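CHAD domain protein (Streptomyces chartreusis, PDB 6RN5) binds polyphosphate and metal ions such as copper through an all-helical CHAD fold, although its wider cellular role is not established. Local coordinates at residues L24-R29 / L213-L219; Q31-F35 / L62-A66; R238-V243 / V280-L284; P90-V95 / S200-I206; A38-H42 / A58-L62. All blocks are in the same frame, centred on the assembly; numbering follows the deposited sequence.

In the fold
Interactions 2 and 5 are successive portions of one antiparallel pair, helices 21-42 and 56-75, and share Leu62; their inner faces are mostly apolar, with Ser65 and Gln31 in interaction 2, whereas arginines on helix 56-75 hold sulfates. Interaction 1 adds the loop 213-219 to the start of helix 21-42, with aliphatic contacts bordered by an arginine, and touches interaction 2 through Ala214 and Ala32. Interaction 4 joins helices 82-120 and 201-213, combining a buried apolar centre with a salt bridge and a cation-pi stack at the surface; its Phe203 meets Phe35 and Leu39. Interaction 3, across the chain's centre from interaction 5, is held by aliphatic packing without a hydrogen bond between its segments.

Interaction 1 (L24-R29 / L213-L219); sequences LAGYLR and LASEVPL
A helix packed against an irregular loop makes this contact: residues 24-29 belong to helix 21-42, and residues 213-219 run from helix 201-213 into the loop toward helix 229-244. The first segment is regular alpha-helix, with Leu28 N to Leu24 O at 3.0 Å and Arg29 N to Ala25 O at 2.9 Å. The second becomes extended at Glu216 and Val217, then bends in an inverse gamma turn centred on Pro218, closed by Leu219 N to Val217 O at 2.8 Å. CA atoms pair Arg29 with Ala214 at 4.2 Å and Ala25 with Val217 at 5.8 Å. Val217 (chi1 t) is the central wedge: its CG2 lies 3.8 Å from Ala25 CB, and its CG1 3.8 Å from Leu28 CD1. The small Ala25 permits this approach. Leu28 CB meets Leu213 CD1 at 4.1 Å, while Leu24 CD2 meets Leu219 CD2 at 4.1 Å. At the border Arg29 (chi1 m, chi2 t, chi3 m) lays its methylenes along the loop, CG 3.4 Å from both Leu213 O and Ala214 O, and CD 3.3 Å from Ser215 O. Leu24 and Leu28 also touch Thr72 of helix 56-75. With no hydrogen bond between the segments, cohesion comes from burying branched aliphatic groups, and the long arginine contributes its hydrocarbon portion.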
# COMPACT_ATOMS: atom_id res chain seq x y z
N LEU A 24 9.22 6.01 -46.62
CA LEU A 24 10.18 5.72 -45.57
C LEU A 24 11.36 6.69 -45.64
O LEU A 24 11.79 7.17 -44.61
CB LEU A 24 10.72 4.29 -45.72
CG LEU A 24 11.94 3.87 -44.92
CD1 LEU A 24 11.65 4.01 -43.44
CD2 LEU A 24 12.30 2.42 -45.27
N ALA A 25 11.90 6.94 -46.84
CA ALA A 25 13.00 7.86 -47.03
C ALA A 25 12.59 9.27 -46.61
O ALA A 25 13.39 9.97 -45.99
CB ALA A 25 13.45 7.88 -48.47
N GLY A 26 11.38 9.66 -46.96
CA GLY A 26 10.87 11.01 -46.61
C GLY A 26 10.84 11.15 -45.10
O GLY A 26 11.23 12.18 -44.56
N TYR A 27 10.40 10.11 -44.39
CA TYR A 27 10.32 10.16 -42.93
C TYR A 27 11.70 10.26 -42.30
O TYR A 27 11.90 11.14 -41.42
CB TYR A 27 9.56 8.96 -42.39
CG TYR A 27 9.35 8.97 -40.90
CD1 TYR A 27 8.48 9.88 -40.28
CD2 TYR A 27 10.06 8.07 -40.08
CE1 TYR A 27 8.31 9.88 -38.88
CE2 TYR A 27 9.91 8.07 -38.69
CZ TYR A 27 9.03 8.97 -38.10
OH TYR A 27 8.88 8.92 -36.74
N LEU A 28 12.65 9.43 -42.77
CA LEU A 28 14.02 9.49 -42.30
C LEU A 28 14.68 10.86 -42.55
O LEU A 28 15.31 11.40 -41.64
CB LEU A 28 14.88 8.35 -42.89
CG LEU A 28 14.58 6.96 -42.32
CD1 LEU A 28 15.23 5.85 -43.12
CD2 LEU A 28 15.01 6.87 -40.85
N ARG A 29 14.56 11.39 -43.77
CA ARG A 29 15.09 12.73 -44.08
C ARG A 29 14.54 13.83 -43.15
O ARG A 29 15.28 14.66 -42.66
CB ARG A 29 14.89 13.08 -45.58
CG ARG A 29 15.85 12.34 -46.53
CD ARG A 29 15.89 12.88 -47.98
NE ARG A 29 14.53 12.82 -48.52
CZ ARG A 29 14.03 11.84 -49.30
NH1 ARG A 29 12.75 11.91 -49.68
NH2 ARG A 29 14.80 10.83 -49.74
N LEU A 213 22.14 11.63 -43.83
CA LEU A 213 20.80 11.07 -43.92
C LEU A 213 19.75 12.12 -44.20
O LEU A 213 18.70 11.82 -44.72
CB LEU A 213 20.45 10.36 -42.60
CG LEU A 213 19.10 9.64 -42.47
CD1 LEU A 213 18.94 8.55 -43.53
CD2 LEU A 213 18.95 9.04 -41.08
N ALA A 214 19.98 13.36 -43.80
CA ALA A 214 19.00 14.39 -44.17
C ALA A 214 18.89 14.56 -45.71
O ALA A 214 17.89 15.02 -46.18
CB ALA A 214 19.34 15.73 -43.50
N SER A 215 19.91 14.16 -46.46
CA SER A 215 19.90 14.24 -47.93
C SER A 215 19.69 12.88 -48.59
O SER A 215 18.87 12.78 -49.46
CB SER A 215 21.23 14.81 -48.41
OG SER A 215 21.32 16.16 -48.05
N GLU A 216 20.45 11.86 -48.19
CA GLU A 216 20.42 10.56 -48.83
C GLU A 216 20.09 9.43 -47.85
O GLU A 216 20.72 9.32 -46.79
CB GLU A 216 21.78 10.21 -49.39
CG GLU A 216 22.38 11.21 -50.37
CD GLU A 216 23.90 11.12 -50.34
OE1 GLU A 216 24.41 9.98 -50.35
OE2 GLU A 216 24.57 12.18 -50.24
N VAL A 217 19.16 8.57 -48.26
CA VAL A 217 18.75 7.41 -47.48
C VAL A 217 19.24 6.16 -48.21
O VAL A 217 18.90 5.98 -49.37
CB VAL A 217 17.24 7.40 -47.39
CG1 VAL A 217 16.76 6.24 -46.55
CG2 VAL A 217 16.73 8.75 -46.85
N PRO A 218 19.99 5.27 -47.55
CA PRO A 218 20.47 4.05 -48.23
C PRO A 218 19.44 2.94 -48.33
O PRO A 218 19.55 1.90 -47.67
CB PRO A 218 21.67 3.63 -47.37
CG PRO A 218 21.30 4.12 -46.00
CD PRO A 218 20.58 5.41 -46.20
N LEU A 219 18.41 3.19 -49.13
CA LEU A 219 17.42 2.18 -49.45
C LEU A 219 18.03 1.01 -50.18
O LEU A 219 18.83 1.21 -51.08
CB LEU A 219 16.34 2.78 -50.33
CG LEU A 219 15.43 3.86 -49.70
CD1 LEU A 219 14.43 4.39 -50.71
CD2 LEU A 219 14.69 3.40 -48.45

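Interaction 2 (Q31-F35 / L62-A66); sequences QATEF and LRRSA. With SO4 (sulfate ion), chain I; SO4 (sulfate ion), chain G.
This is an antiparallel helix-helix contact between the first two helices of the chain, 21-42 and 56-75, partly buried and close-packed. The short axes approach to 8.6 Å with a signed crossing angle of -158°, and CA atoms pair Gln31 with Ser65 at 5.5 Å and Phe35 with Leu62 at 5.2 Å. Both segments are alpha-helical. Phe35 (chi1 t, chi2 -90°) offers a ring face to Leu62 (m, t): Leu62 CD2 stands 3.5 Å from the ring centroid, 15° off the normal, a CH-pi contact. The ring also reaches Ala66, with CE2 to CB 4.3 Å. Compact Ser65 lets the helices come close, its OG 3.4 Å from Phe35 CB; that hydroxyl is satisfied by Ala61 O one turn back. Gln31 (m, m) curls so that OE1 lies 3.5 Å from Ser65 CA. On helix 56-75, Arg63 binds one sulfate, NE to O1 2.7 Å and NH2 to O3 2.9 Å, and Arg64 another, NH2 to O2 3.1 Å; these ions, probably from the crystallisation liquor, occupy places where phosphates might bind. Around the pair, Leu62 and Arg63 touch Leu99 of helix 82-120, while Ala32 and Phe35 pack on Val210 of helix 201-213.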
# COMPACT_ATOMS: atom_id res chain seq x y z
N GLN A 31 13.17 13.45 -40.04
CA GLN A 31 13.73 13.27 -38.69
C GLN A 31 15.19 13.69 -38.58
O GLN A 31 15.56 14.39 -37.63
CB GLN A 31 13.55 11.83 -38.21
CG GLN A 31 12.08 11.51 -38.01
CD GLN A 31 11.42 12.43 -36.99
OE1 GLN A 31 11.96 12.65 -35.90
NE2 GLN A 31 10.25 12.94 -37.32
N ALA A 32 16.01 13.27 -39.54
CA ALA A 32 17.38 13.70 -39.62
C ALA A 32 17.51 15.22 -39.60
O ALA A 32 18.40 15.77 -38.92
CB ALA A 32 18.02 13.17 -40.86
N THR A 33 16.65 15.88 -40.36
CA THR A 33 16.61 17.34 -40.41
C THR A 33 16.17 17.95 -39.08
O THR A 33 16.77 18.92 -38.66
CB THR A 33 15.68 17.81 -41.53
OG1 THR A 33 16.23 17.36 -42.73
CG2 THR A 33 15.55 19.34 -41.61
N GLU A 34 15.14 17.41 -38.43
CA GLU A 34 14.81 17.81 -37.05
C GLU A 34 15.98 17.65 -36.08
O GLU A 34 16.16 18.50 -35.24
CB GLU A 34 13.63 17.03 -36.46
CG GLU A 34 12.30 17.40 -37.10
CD GLU A 34 12.05 18.92 -37.13
OE1 GLU A 34 12.00 19.52 -36.03
OE2 GLU A 34 11.91 19.50 -38.24
N PHE A 35 16.71 16.55 -36.16
CA PHE A 35 17.91 16.36 -35.34
C PHE A 35 18.96 17.46 -35.59
O PHE A 35 19.58 17.94 -34.66
CB PHE A 35 18.53 14.99 -35.63
CG PHE A 35 19.71 14.66 -34.76
CD1 PHE A 35 20.98 15.00 -35.14
CD2 PHE A 35 19.53 13.99 -33.56
CE1 PHE A 35 22.07 14.68 -34.36
CE2 PHE A 35 20.61 13.65 -32.76
CZ PHE A 35 21.90 13.98 -33.17
N LEU A 62 16.41 16.58 -29.79
CA LEU A 62 17.45 15.64 -30.22
C LEU A 62 17.10 14.22 -29.80
O LEU A 62 17.31 13.28 -30.57
CB LEU A 62 18.81 16.01 -29.63
CG LEU A 62 19.55 17.15 -30.25
CD1 LEU A 62 20.68 17.50 -29.31
CD2 LEU A 62 20.09 16.83 -31.65
N ARG A 63 16.59 14.04 -28.58
CA ARG A 63 16.15 12.70 -28.13
C ARG A 63 15.01 12.12 -28.96
O ARG A 63 15.02 10.94 -29.32
CB ARG A 63 15.66 12.69 -26.67
CG ARG A 63 16.69 13.02 -25.64
CD ARG A 63 16.25 12.55 -24.26
NE ARG A 63 15.09 13.21 -23.66
CZ ARG A 63 15.10 14.42 -23.09
NH1 ARG A 63 16.19 15.19 -23.09
NH2 ARG A 63 14.00 14.89 -22.55
N ARG A 64 14.00 12.96 -29.18
CA ARG A 64 12.79 12.54 -29.85
C ARG A 64 13.09 12.12 -31.26
O ARG A 64 12.45 11.18 -31.74
CB ARG A 64 11.74 13.64 -29.82
CG ARG A 64 11.22 13.90 -28.42
CD ARG A 64 10.10 14.90 -28.37
NE ARG A 64 8.87 14.28 -28.83
CZ ARG A 64 8.13 14.71 -29.86
NH1 ARG A 64 8.42 15.80 -30.55
NH2 ARG A 64 7.03 14.06 -30.16
N SER A 65 14.04 12.79 -31.92
CA SER A 65 14.35 12.47 -33.30
C SER A 65 15.32 11.30 -33.40
O SER A 65 15.15 10.44 -34.23
CB SER A 65 14.87 13.70 -34.05
OG SER A 65 16.04 14.24 -33.42
N ALA A 66 16.34 11.28 -32.55
CA ALA A 66 17.26 10.15 -32.49
C ALA A 66 16.52 8.85 -32.28
O ALA A 66 16.80 7.87 -32.95
CB ALA A 66 18.27 10.34 -31.39
S SO4 I . 11.31 12.42 -23.29
O1 SO4 I . 12.64 12.03 -23.76
O2 SO4 I . 10.41 12.64 -24.49
O3 SO4 I . 11.36 13.71 -22.60
O4 SO4 I . 10.74 11.38 -22.46
S SO4 G . 7.31 10.60 -28.15
O1 SO4 G . 8.61 11.06 -28.58
O2 SO4 G . 6.31 11.21 -29.06
O3 SO4 G . 7.03 11.02 -26.77
O4 SO4 G . 7.33 9.12 -28.16

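Interaction 3 (R238-V243 / V280-L284); sequences RLTDAV and VRLLL. With SO4 (sulfate ion), chain F.
Leu283 is one of two large bumps here, and it fills a hollow formed on helix 229-244 by Arg238, Leu239 and Ala242. Alpha-helical segments 238-243 and 280-284 form an antiparallel helix pair of the CHAD fold, joining helices 229-244 and 274-295, with axes 9.1 Å apart and a signed crossing angle of -156°; CA atoms pair Leu239 with Leu283 at 5.2 Å and Ala242 with Val280 at 6.3 Å. Leu283 (m, t) places CD1 3.4 Å from Ala242 CB and 3.7 Å from Arg238 O, a fit made possible by alanine's lone methyl. Its counterpart Leu239 (t, p) enters between Val280, Leu283 and Leu284: its CD1 lies 4.2 Å from Val280 CG1 and 4.0 Å from Leu283 CB, and its CD2 3.7 Å from Leu284 CD1. Val280 (t) reaches Ala242 CB with CG2 at 3.6 Å and Val243 CG2 with CG1 at 3.9 Å. Trp366 of helix 338-366 touches Leu239 and Val243, and Leu314 of helix 305-331 touches Val280 and Leu284. Arg281, whose CA-to-CB bond points away, meets a sulfate and Asn315 instead. No hydrogen bond links the two segments, so complementary aliphatic shapes hold them together.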
# COMPACT_ATOMS: atom_id res chain seq x y z
N ARG A 238 4.68 -7.98 -33.08
CA ARG A 238 5.64 -8.18 -31.95
C ARG A 238 5.11 -7.59 -30.63
O ARG A 238 5.19 -8.23 -29.56
CB ARG A 238 7.00 -7.64 -32.32
CG ARG A 238 7.69 -8.47 -33.34
CD ARG A 238 9.06 -7.93 -33.63
NE ARG A 238 9.14 -6.65 -34.32
CZ ARG A 238 9.23 -6.50 -35.65
NH1 ARG A 238 9.12 -7.55 -36.47
NH2 ARG A 238 9.40 -5.29 -36.20
N LEU A 239 4.46 -6.42 -30.72
CA LEU A 239 3.85 -5.79 -29.54
C LEU A 239 2.67 -6.66 -28.98
O LEU A 239 2.62 -7.03 -27.81
CB LEU A 239 3.34 -4.39 -29.96
CG LEU A 239 2.40 -3.70 -28.95
CD1 LEU A 239 3.16 -3.53 -27.62
CD2 LEU A 239 1.90 -2.34 -29.45
N THR A 240 1.71 -6.96 -29.84
CA THR A 240 0.51 -7.68 -29.43
C THR A 240 0.86 -9.09 -28.90
O THR A 240 0.24 -9.55 -27.95
CB THR A 240 -0.52 -7.74 -30.59
OG1 THR A 240 0.06 -8.41 -31.70
CG2 THR A 240 -0.92 -6.34 -31.06
N ASP A 241 1.85 -9.77 -29.49
CA ASP A 241 2.25 -11.07 -28.95
C ASP A 241 2.89 -10.92 -27.57
O ASP A 241 2.66 -11.77 -26.70
CB ASP A 241 3.26 -11.75 -29.85
CG ASP A 241 2.69 -12.09 -31.21
OD1 ASP A 241 1.45 -12.08 -31.42
OD2 ASP A 241 3.50 -12.28 -32.12
N ALA A 242 3.68 -9.87 -27.37
CA ALA A 242 4.28 -9.63 -26.05
C ALA A 242 3.24 -9.29 -25.00
O ALA A 242 3.32 -9.77 -23.87
CB ALA A 242 5.36 -8.55 -26.12
N VAL A 243 2.27 -8.47 -25.38
CA VAL A 243 1.21 -8.18 -24.46
C VAL A 243 0.44 -9.46 -24.05
O VAL A 243 0.23 -9.69 -22.84
CB VAL A 243 0.25 -7.14 -25.04
CG1 VAL A 243 -1.01 -7.06 -24.18
CG2 VAL A 243 0.97 -5.77 -25.14
N VAL A 280 7.53 -4.52 -23.29
CA VAL A 280 6.34 -4.03 -23.92
C VAL A 280 6.34 -2.50 -24.11
O VAL A 280 5.92 -2.03 -25.15
CB VAL A 280 5.10 -4.55 -23.18
CG1 VAL A 280 3.84 -3.76 -23.51
CG2 VAL A 280 4.91 -6.02 -23.53
N ARG A 281 6.85 -1.75 -23.14
CA ARG A 281 6.96 -0.28 -23.30
C ARG A 281 7.77 0.02 -24.55
O ARG A 281 7.40 0.83 -25.37
CB ARG A 281 7.70 0.34 -22.12
CG ARG A 281 7.72 1.87 -22.10
CD ARG A 281 8.43 2.42 -20.86
NE ARG A 281 8.85 3.78 -21.11
CZ ARG A 281 10.02 4.09 -21.64
NH1 ARG A 281 10.91 3.15 -21.93
NH2 ARG A 281 10.32 5.35 -21.87
N LEU A 282 8.90 -0.64 -24.72
CA LEU A 282 9.70 -0.39 -25.94
C LEU A 282 9.01 -0.83 -27.23
O LEU A 282 9.12 -0.14 -28.23
CB LEU A 282 11.10 -1.02 -25.86
CG LEU A 282 11.96 -0.53 -24.70
CD1 LEU A 282 13.21 -1.38 -24.59
CD2 LEU A 282 12.34 0.94 -24.80
N LEU A 283 8.30 -1.97 -27.20
CA LEU A 283 7.66 -2.50 -28.40
C LEU A 283 6.52 -1.53 -28.80
O LEU A 283 6.23 -1.32 -29.97
CB LEU A 283 7.13 -3.91 -28.18
CG LEU A 283 8.18 -5.03 -28.06
CD1 LEU A 283 7.61 -6.31 -27.46
CD2 LEU A 283 8.85 -5.35 -29.38
N LEU A 284 5.88 -0.96 -27.82
CA LEU A 284 4.77 -0.05 -28.10
C LEU A 284 5.29 1.20 -28.79
O LEU A 284 4.73 1.69 -29.77
CB LEU A 284 3.99 0.26 -26.82
CG LEU A 284 3.00 1.41 -26.99
CD1 LEU A 284 1.99 1.08 -28.05
CD2 LEU A 284 2.29 1.65 -25.67
S SO4 F . 13.78 6.60 -22.78
O1 SO4 F . 14.52 6.98 -24.02
O2 SO4 F . 12.58 7.43 -22.66
O3 SO4 F . 13.38 5.14 -22.78
O4 SO4 F . 14.67 6.95 -21.64

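Interaction 4 (P90-V95 / S200-I206); sequences PELAWV and SSRFHAI
At the apolar centre Val95 CG2 meets Ile206 CG2 at 3.8 Å and Phe203 CD1 at 4.1 Å, while Ile206 (t, p) presses CG1 to Leu92 CD2 at 4.2 Å. Both segments are alpha-helical, 201-206 starting after Ser200, the N-cap whose OG accepts from Phe203 N at 3.2 Å and also hydrogen-bonds Ala197 O. Their axes approach to 10.2 Å, crossing at -123°, with Glu91 CA 6.4 Å from Ile206 CA. Outward, Trp94 (chi1 t, chi2 74°) underlies the extended Arg202 (all t): the guanidinium stacks flat at 11°, CZ 3.5 Å from the five-membered ring centroid in a cation-pi contact. Arg202 forms a two-pronged salt bridge with Glu91, NE to OE1 2.8 Å and NH2 to OE2 2.9 Å. A water bridges Glu91 OE1 (2.5 Å) and Arg202 O (2.6 Å). His204, outside this contact, lines the carbonate pocket. Helix 82-120 thus holds the beginning of helix 201-213, with Leu92 also on helix 56-75 and Trp94 and Phe203 touching helix 170-198.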
# COMPACT_ATOMS: atom_id res chain seq x y z
N PRO A 90 23.26 1.58 -32.44
CA PRO A 90 23.86 1.76 -31.10
C PRO A 90 24.40 3.17 -30.87
O PRO A 90 24.37 3.66 -29.75
CB PRO A 90 25.03 0.76 -31.10
CG PRO A 90 25.38 0.59 -32.55
CD PRO A 90 24.06 0.66 -33.27
N GLU A 91 24.85 3.84 -31.93
CA GLU A 91 25.38 5.18 -31.77
C GLU A 91 24.25 6.11 -31.46
O GLU A 91 24.34 6.92 -30.56
CB GLU A 91 26.12 5.61 -33.02
CG GLU A 91 27.43 4.90 -33.20
CD GLU A 91 28.29 4.98 -31.95
OE1 GLU A 91 28.98 6.00 -31.69
OE2 GLU A 91 28.27 4.02 -31.18
N LEU A 92 23.16 5.97 -32.20
CA LEU A 92 21.94 6.70 -31.89
C LEU A 92 21.39 6.39 -30.50
O LEU A 92 20.90 7.29 -29.82
CB LEU A 92 20.88 6.38 -32.93
CG LEU A 92 21.14 6.98 -34.31
CD1 LEU A 92 20.24 6.33 -35.36
CD2 LEU A 92 20.96 8.50 -34.27
N ALA A 93 21.46 5.13 -30.10
CA ALA A 93 21.04 4.72 -28.75
C ALA A 93 21.94 5.38 -27.69
O ALA A 93 21.46 5.92 -26.66
CB ALA A 93 21.09 3.21 -28.62
N TRP A 94 23.25 5.33 -27.93
CA TRP A 94 24.17 6.03 -27.07
C TRP A 94 23.77 7.53 -26.98
O TRP A 94 23.73 8.11 -25.92
CB TRP A 94 25.61 5.83 -27.52
CG TRP A 94 26.56 6.71 -26.77
CD1 TRP A 94 26.98 6.55 -25.48
CD2 TRP A 94 27.20 7.91 -27.26
NE1 TRP A 94 27.80 7.60 -25.12
CE2 TRP A 94 27.97 8.43 -26.20
CE3 TRP A 94 27.18 8.59 -28.47
CZ2 TRP A 94 28.72 9.61 -26.33
CZ3 TRP A 94 27.92 9.75 -28.60
CH2 TRP A 94 28.69 10.25 -27.55
N VAL A 95 23.40 8.15 -28.08
CA VAL A 95 23.06 9.56 -28.02
C VAL A 95 21.80 9.80 -27.19
O VAL A 95 21.76 10.73 -26.35
CB VAL A 95 22.84 10.16 -29.43
CG1 VAL A 95 22.20 11.55 -29.33
CG2 VAL A 95 24.14 10.21 -30.23
N SER A 200 32.21 15.52 -28.09
CA SER A 200 33.17 14.44 -28.37
C SER A 200 33.20 14.08 -29.83
O SER A 200 32.29 14.39 -30.59
CB SER A 200 32.82 13.15 -27.58
OG SER A 200 31.55 12.64 -27.97
N SER A 201 34.25 13.36 -30.20
CA SER A 201 34.43 12.99 -31.56
C SER A 201 33.43 11.86 -31.88
O SER A 201 32.93 11.77 -32.98
CB SER A 201 35.90 12.62 -31.80
OG SER A 201 36.10 11.35 -31.27
N ARG A 202 33.05 11.08 -30.88
CA ARG A 202 32.03 10.06 -31.08
C ARG A 202 30.72 10.67 -31.49
O ARG A 202 30.09 10.23 -32.42
CB ARG A 202 31.79 9.27 -29.81
CG ARG A 202 31.08 7.96 -30.09
CD ARG A 202 30.74 7.28 -28.78
NE ARG A 202 29.84 6.17 -28.98
CZ ARG A 202 29.38 5.36 -28.02
NH1 ARG A 202 29.72 5.52 -26.75
NH2 ARG A 202 28.56 4.37 -28.34
N PHE A 203 30.31 11.69 -30.76
CA PHE A 203 29.11 12.36 -31.10
C PHE A 203 29.15 13.01 -32.47
O PHE A 203 28.18 12.95 -33.21
CB PHE A 203 28.79 13.44 -30.10
CG PHE A 203 27.50 14.15 -30.38
CD1 PHE A 203 26.31 13.65 -29.89
CD2 PHE A 203 27.48 15.29 -31.11
CE1 PHE A 203 25.11 14.29 -30.16
CE2 PHE A 203 26.28 15.95 -31.36
CZ PHE A 203 25.10 15.44 -30.89
N HIS A 204 30.23 13.70 -32.77
CA HIS A 204 30.38 14.34 -34.07
C HIS A 204 30.25 13.35 -35.24
O HIS A 204 29.64 13.67 -36.25
CB HIS A 204 31.74 15.04 -34.10
CG HIS A 204 32.13 15.58 -35.43
ND1 HIS A 204 31.61 16.76 -35.94
CD2 HIS A 204 33.01 15.11 -36.35
CE1 HIS A 204 32.16 16.99 -37.12
NE2 HIS A 204 33.03 16.02 -37.38
N ALA A 205 30.81 12.16 -35.10
CA ALA A 205 30.77 11.19 -36.18
C ALA A 205 29.32 10.77 -36.43
O ALA A 205 28.89 10.71 -37.59
CB ALA A 205 31.61 9.96 -35.82
N ILE A 206 28.57 10.48 -35.35
CA ILE A 206 27.21 10.03 -35.54
C ILE A 206 26.36 11.19 -36.03
O ILE A 206 25.56 10.99 -36.92
CB ILE A 206 26.60 9.32 -34.32
CG1 ILE A 206 25.16 8.89 -34.62
CG2 ILE A 206 26.59 10.21 -33.09
CD1 ILE A 206 25.01 7.92 -35.78
O HOH W 1 29.79 7.81 -33.27

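Interaction 5 (A38-H42 / A58-L62); sequences ALRLH and AARAL. With SO4 (sulfate ion), chain I.
Ala58, Leu62 and Ala38 give up the most surface here, and two of them are alanines, which suit a tight helix pair. The alpha-helical segments 38-42 and 58-62 run antiparallel with axes 8.5 Å apart and a signed crossing angle of -156°; the CA atoms of Ala38 and Ala58 are 4.8 Å apart. Ala58 CB sits 3.5 Å from Ala38 O, 3.5 Å from Leu41 CD2 (Leu41 t, p) and 4.0 Å from His42 CB. Ala38 CB in turn meets Ala61 CB at 3.7 Å and Leu62 CG at 3.7 Å. Leu62 (m, t) extends CD2 to within 4.0 Å of Leu39 CB, and Leu39, Leu62 and His42 all pack on Met198 of helix 170-198. Arg60 NE binds O3 of a sulfate at 3.0 Å, with Arg63 and Arg67 sharing the ion. Such a division, alanines, leucines and His42 between the helices with Arg60 facing away, fits an antiparallel helical hairpin of the CHAD fold with a basic, probably polyphosphate-binding surface.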
# COMPACT_ATOMS: atom_id res chain seq x y z
N ALA A 38 17.69 20.84 -34.09
CA ALA A 38 17.88 20.84 -32.66
C ALA A 38 19.35 21.00 -32.31
O ALA A 38 19.71 21.73 -31.40
CB ALA A 38 17.33 19.56 -32.06
N LEU A 39 20.21 20.30 -33.03
CA LEU A 39 21.62 20.39 -32.77
C LEU A 39 22.13 21.82 -32.96
O LEU A 39 22.90 22.27 -32.14
CB LEU A 39 22.38 19.42 -33.67
CG LEU A 39 23.88 19.39 -33.48
CD1 LEU A 39 24.25 19.18 -32.01
CD2 LEU A 39 24.52 18.32 -34.35
N ARG A 40 21.67 22.52 -34.01
CA ARG A 40 22.08 23.89 -34.26
C ARG A 40 21.56 24.80 -33.16
O ARG A 40 22.29 25.63 -32.67
CB ARG A 40 21.59 24.42 -35.62
CG ARG A 40 22.60 24.33 -36.76
CD ARG A 40 22.14 25.05 -38.03
NE ARG A 40 20.84 24.56 -38.53
CZ ARG A 40 20.65 23.45 -39.25
NH1 ARG A 40 21.67 22.67 -39.60
NH2 ARG A 40 19.42 23.11 -39.62
N LEU A 41 20.29 24.64 -32.78
CA LEU A 41 19.74 25.40 -31.66
C LEU A 41 20.57 25.18 -30.39
O LEU A 41 20.75 26.08 -29.58
CB LEU A 41 18.30 24.97 -31.38
CG LEU A 41 17.61 25.59 -30.16
CD1 LEU A 41 17.36 27.07 -30.40
CD2 LEU A 41 16.30 24.88 -29.81
N HIS A 42 21.01 23.95 -30.19
CA HIS A 42 21.71 23.62 -28.98
C HIS A 42 23.01 24.40 -28.89
O HIS A 42 23.36 24.90 -27.84
CB HIS A 42 22.01 22.14 -28.93
CG HIS A 42 22.36 21.67 -27.56
ND1 HIS A 42 23.66 21.63 -27.09
CD2 HIS A 42 21.58 21.25 -26.54
CE1 HIS A 42 23.66 21.18 -25.85
NE2 HIS A 42 22.41 20.94 -25.49
N ALA A 58 16.06 21.97 -26.96
CA ALA A 58 16.83 21.37 -28.02
C ALA A 58 17.25 19.95 -27.66
O ALA A 58 17.20 19.06 -28.52
CB ALA A 58 18.06 22.21 -28.31
N ALA A 59 17.63 19.70 -26.42
CA ALA A 59 18.07 18.34 -26.07
C ALA A 59 16.90 17.33 -26.15
O ALA A 59 17.08 16.16 -26.55
CB ALA A 59 18.74 18.29 -24.69
N ARG A 60 15.71 17.78 -25.78
CA ARG A 60 14.58 16.92 -25.89
C ARG A 60 14.25 16.61 -27.36
O ARG A 60 13.98 15.46 -27.70
CB ARG A 60 13.38 17.55 -25.24
CG ARG A 60 12.23 16.59 -25.25
CD ARG A 60 11.24 16.90 -24.16
NE ARG A 60 10.20 15.89 -24.26
CZ ARG A 60 9.06 16.06 -24.88
NH1 ARG A 60 8.73 17.22 -25.42
NH2 ARG A 60 8.23 15.04 -24.97
N ALA A 61 14.31 17.62 -28.20
CA ALA A 61 14.13 17.45 -29.65
C ALA A 61 15.18 16.49 -30.27
O ALA A 61 14.86 15.71 -31.17
CB ALA A 61 14.16 18.80 -30.36
N LEU A 62 16.41 16.58 -29.79
CA LEU A 62 17.45 15.64 -30.22
C LEU A 62 17.10 14.22 -29.80
O LEU A 62 17.31 13.28 -30.57
CB LEU A 62 18.81 16.01 -29.63
CG LEU A 62 19.55 17.15 -30.25
CD1 LEU A 62 20.68 17.50 -29.31
CD2 LEU A 62 20.09 16.83 -31.65
S SO4 I . 11.31 12.42 -23.29
O1 SO4 I . 12.64 12.03 -23.76
O2 SO4 I . 10.41 12.64 -24.49
O3 SO4 I . 11.36 13.71 -22.60
O4 SO4 I . 10.74 11.38 -22.46